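Local coordinates for carbohydrate-binding module family 14 protein (Pseudocercospora fuligena, PDB 4Z4A) that is a fungal avirulence effector (Avr4) of the CBM14 family that binds chitin and is recognised by the Cf-4 receptor of the host plant, at the interface of chains A and B. Numbering follows the deposited sequence. Chains: chain A/B, Carbohydrate-binding module family 14 protein.

The interface of chains A and B. Residues chain A 76-77, 79, 88-90; chain B 76-79, 88-90.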
loop_
_atom_site.group_PDB
_atom_site.type_symbol
_atom_site.label_atom_id
_atom_site.label_comp_id
_atom_site.label_asym_id
_atom_site.label_seq_id
_atom_site.Cartn_x
_atom_site.Cartn_y
_atom_site.Cartn_z
ATOM N N PRO A 76 8.625 7.979 -3.627
ATOM C CA PRO A 76 9.336 8.399 -4.829
ATOM C C PRO A 76 10.165 9.701 -4.632
ATOM O O PRO A 76 9.978 10.434 -3.658
ATOM C CB PRO A 76 8.202 8.677 -5.831
ATOM C CG PRO A 76 7.051 7.809 -5.333
ATOM C CD PRO A 76 7.152 7.941 -3.837
ATOM N N SER A 77 11.096 9.911 -5.544
ATOM C CA SER A 77 12.089 10.980 -5.394
ATOM C C SER A 77 11.409 12.290 -5.113
ATOM O O SER A 77 10.506 12.667 -5.852
ATOM C CB SER A 77 12.894 11.094 -6.696
ATOM O OG SER A 77 13.718 9.964 -6.734
ATOM N N LEU A 79 9.294 13.146 -2.891
ATOM C CA LEU A 79 7.955 13.134 -2.283
ATOM C C LEU A 79 8.046 12.767 -0.799
ATOM O O LEU A 79 9.045 12.183 -0.354
ATOM C CB LEU A 79 7.055 12.162 -3.034
ATOM C CG LEU A 79 6.854 12.303 -4.539
ATOM C CD1 LEU A 79 5.746 11.376 -4.987
ATOM C CD2 LEU A 79 6.547 13.738 -4.863
ATOM N N CYS A 88 2.228 8.574 -0.074
ATOM C CA CYS A 88 3.317 9.398 -0.551
ATOM C C CYS A 88 2.715 10.503 -1.400
ATOM O O CYS A 88 1.905 10.207 -2.236
ATOM C CB CYS A 88 4.302 8.588 -1.397
ATOM S SG CYS A 88 5.152 7.330 -0.369
ATOM N N ASP A 89 3.097 11.751 -1.166
ATOM C CA ASP A 89 2.422 12.898 -1.789
ATOM C C ASP A 89 3.387 14.029 -2.071
ATOM O O ASP A 89 4.538 14.025 -1.590
ATOM C CB ASP A 89 1.296 13.394 -0.837
ATOM C CG ASP A 89 0.135 14.138 -1.542
ATOM O OD1 ASP A 89 0.210 14.554 -2.730
ATOM O OD2 ASP A 89 -0.878 14.326 -0.810
ATOM N N TRP A 90 2.903 15.011 -2.824
ATOM C CA TRP A 90 3.662 16.203 -3.043
ATOM C C TRP A 90 4.097 16.851 -1.724
ATOM O O TRP A 90 3.342 16.861 -0.764
ATOM C CB TRP A 90 2.827 17.177 -3.915
ATOM C CG TRP A 90 2.514 16.565 -5.234
ATOM C CD1 TRP A 90 1.313 16.062 -5.648
ATOM C CD2 TRP A 90 3.436 16.273 -6.273
ATOM N NE1 TRP A 90 1.430 15.517 -6.885
ATOM C CE2 TRP A 90 2.725 15.614 -7.289
ATOM C CE3 TRP A 90 4.811 16.467 -6.427
ATOM C CZ2 TRP A 90 3.330 15.178 -8.473
ATOM C CZ3 TRP A 90 5.424 16.043 -7.602
ATOM C CH2 TRP A 90 4.682 15.418 -8.620
ATOM N N PRO B 76 -1.655 10.110 -6.628
ATOM C CA PRO B 76 -1.626 11.559 -6.494
ATOM C C PRO B 76 -1.647 12.226 -7.886
ATOM O O PRO B 76 -1.111 11.699 -8.880
ATOM C CB PRO B 76 -0.321 11.828 -5.735
ATOM C CG PRO B 76 -0.136 10.568 -4.936
ATOM C CD PRO B 76 -0.591 9.467 -5.836
ATOM N N SER B 77 -2.258 13.390 -7.986
ATOM C CA SER B 77 -2.243 14.171 -9.231
ATOM C C SER B 77 -0.846 14.243 -9.825
ATOM O O SER B 77 0.105 14.614 -9.151
ATOM C CB SER B 77 -2.739 15.599 -8.949
ATOM O OG SER B 77 -2.776 16.406 -10.137
ATOM N N GLY B 78 -0.710 13.903 -11.088
ATOM C CA GLY B 78 0.562 14.028 -11.755
ATOM C C GLY B 78 1.465 12.810 -11.693
ATOM O O GLY B 78 2.552 12.838 -12.278
ATOM N N LEU B 79 1.069 11.800 -10.916
ATOM C CA LEU B 79 1.829 10.552 -10.814
ATOM C C LEU B 79 1.083 9.474 -11.566
ATOM O O LEU B 79 -0.148 9.522 -11.694
ATOM C CB LEU B 79 2.018 10.176 -9.345
ATOM C CG LEU B 79 2.720 11.185 -8.438
ATOM C CD1 LEU B 79 2.944 10.585 -7.046
ATOM C CD2 LEU B 79 4.041 11.622 -9.049
ATOM N N CYS B 88 2.862 4.365 -7.244
ATOM C CA CYS B 88 2.629 5.633 -7.989
ATOM C C CYS B 88 3.951 6.389 -8.087
ATOM O O CYS B 88 4.670 6.510 -7.116
ATOM C CB CYS B 88 1.560 6.463 -7.284
ATOM S SG CYS B 88 -0.039 5.646 -7.238
ATOM N N ASP B 89 4.298 6.883 -9.272
ATOM C CA ASP B 89 5.653 7.370 -9.499
ATOM C C ASP B 89 5.593 8.492 -10.567
ATOM O O ASP B 89 4.560 8.740 -11.191
ATOM C CB ASP B 89 6.549 6.183 -9.892
ATOM C CG ASP B 89 8.067 6.417 -9.779
ATOM O OD1 ASP B 89 8.584 7.462 -9.345
ATOM O OD2 ASP B 89 8.816 5.445 -10.043
ATOM N N TRP B 90 6.729 9.170 -10.674
ATOM C CA TRP B 90 6.895 10.233 -11.689
ATOM C C TRP B 90 6.529 9.639 -13.043
ATOM O O TRP B 90 6.872 8.488 -13.348
ATOM C CB TRP B 90 8.332 10.729 -11.664
ATOM C CG TRP B 90 8.661 11.480 -10.424
ATOM C CD1 TRP B 90 9.172 11.011 -9.280
ATOM C CD2 TRP B 90 8.485 12.896 -10.230
ATOM N NE1 TRP B 90 9.326 12.019 -8.345
ATOM C CE2 TRP B 90 8.930 13.195 -8.919
ATOM C CE3 TRP B 90 8.022 13.932 -11.052
ATOM C CZ2 TRP B 90 8.886 14.485 -8.393
ATOM C CZ3 TRP B 90 8.010 15.229 -10.534
ATOM C CH2 TRP B 90 8.444 15.491 -9.235
HETATM O O HOH W 1 10.998 8.049 -7.874
#
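Both tryptophans set CG anti to their own carbonyl carbon and beside the backbone N (chi1 -61° in A:Trp90, with B:Trp90 similar). This sends each indole across the two-fold interface, where the pair meet obliquely. The six-membered rings stand almost perpendicular, at 84°, in an edge-to-face contact. A:Trp90 gives the edge: its CZ3 lies 3.5 Å from CH2 of B:Trp90, against the flat side of that ring.

Each indole N-H is spent on a backbone carbonyl of the partner. NE1 of A:Trp90 donates to O of B:Ser77 at 2.8 Å, and this acceptor lies close to the indole plane. In the twin bond, NE1 of B:Trp90 donates to O of A:Ser77, also at 2.8 Å, along a carbonyl lone pair. The two bonds should fix the tilt of both rings.

The leucines reach tip to tip, CD1 of A:Leu79 sitting 3.6 Å from CD1 of B:Leu79. B:Leu79 also meets A:Trp90 tip to tip, its CD2 lying 3.7 Å from CZ2 of the indole.

A:Asp89 has CG anti to its backbone N (chi1 -155°) and holds the backbone of A:Trp90. Its carboxylate OD1 takes the backbone N-H of A:Trp90 at 2.7 Å, from above the carboxylate plane. In the other chain, OD1 of B:Asp89 shares a water with the backbone N of A:Ser77. CB of A:Pro76 lies 3.7 Å from OD1 of B:Asp89. CG of A:Pro76 sits near the backbone O of B:Cys88, at 3.2 Å.

This pairing may or may not be the biological dimer. The patch joins the same two segments of each chain: residues 76-79, between strands 68-74 and 80-82, and the end of strand 87-89 with A:Trp90 or B:Trp90 just before the 3-10 helix 91-93. It lies within the chitin-binding Peritrophin-A domain.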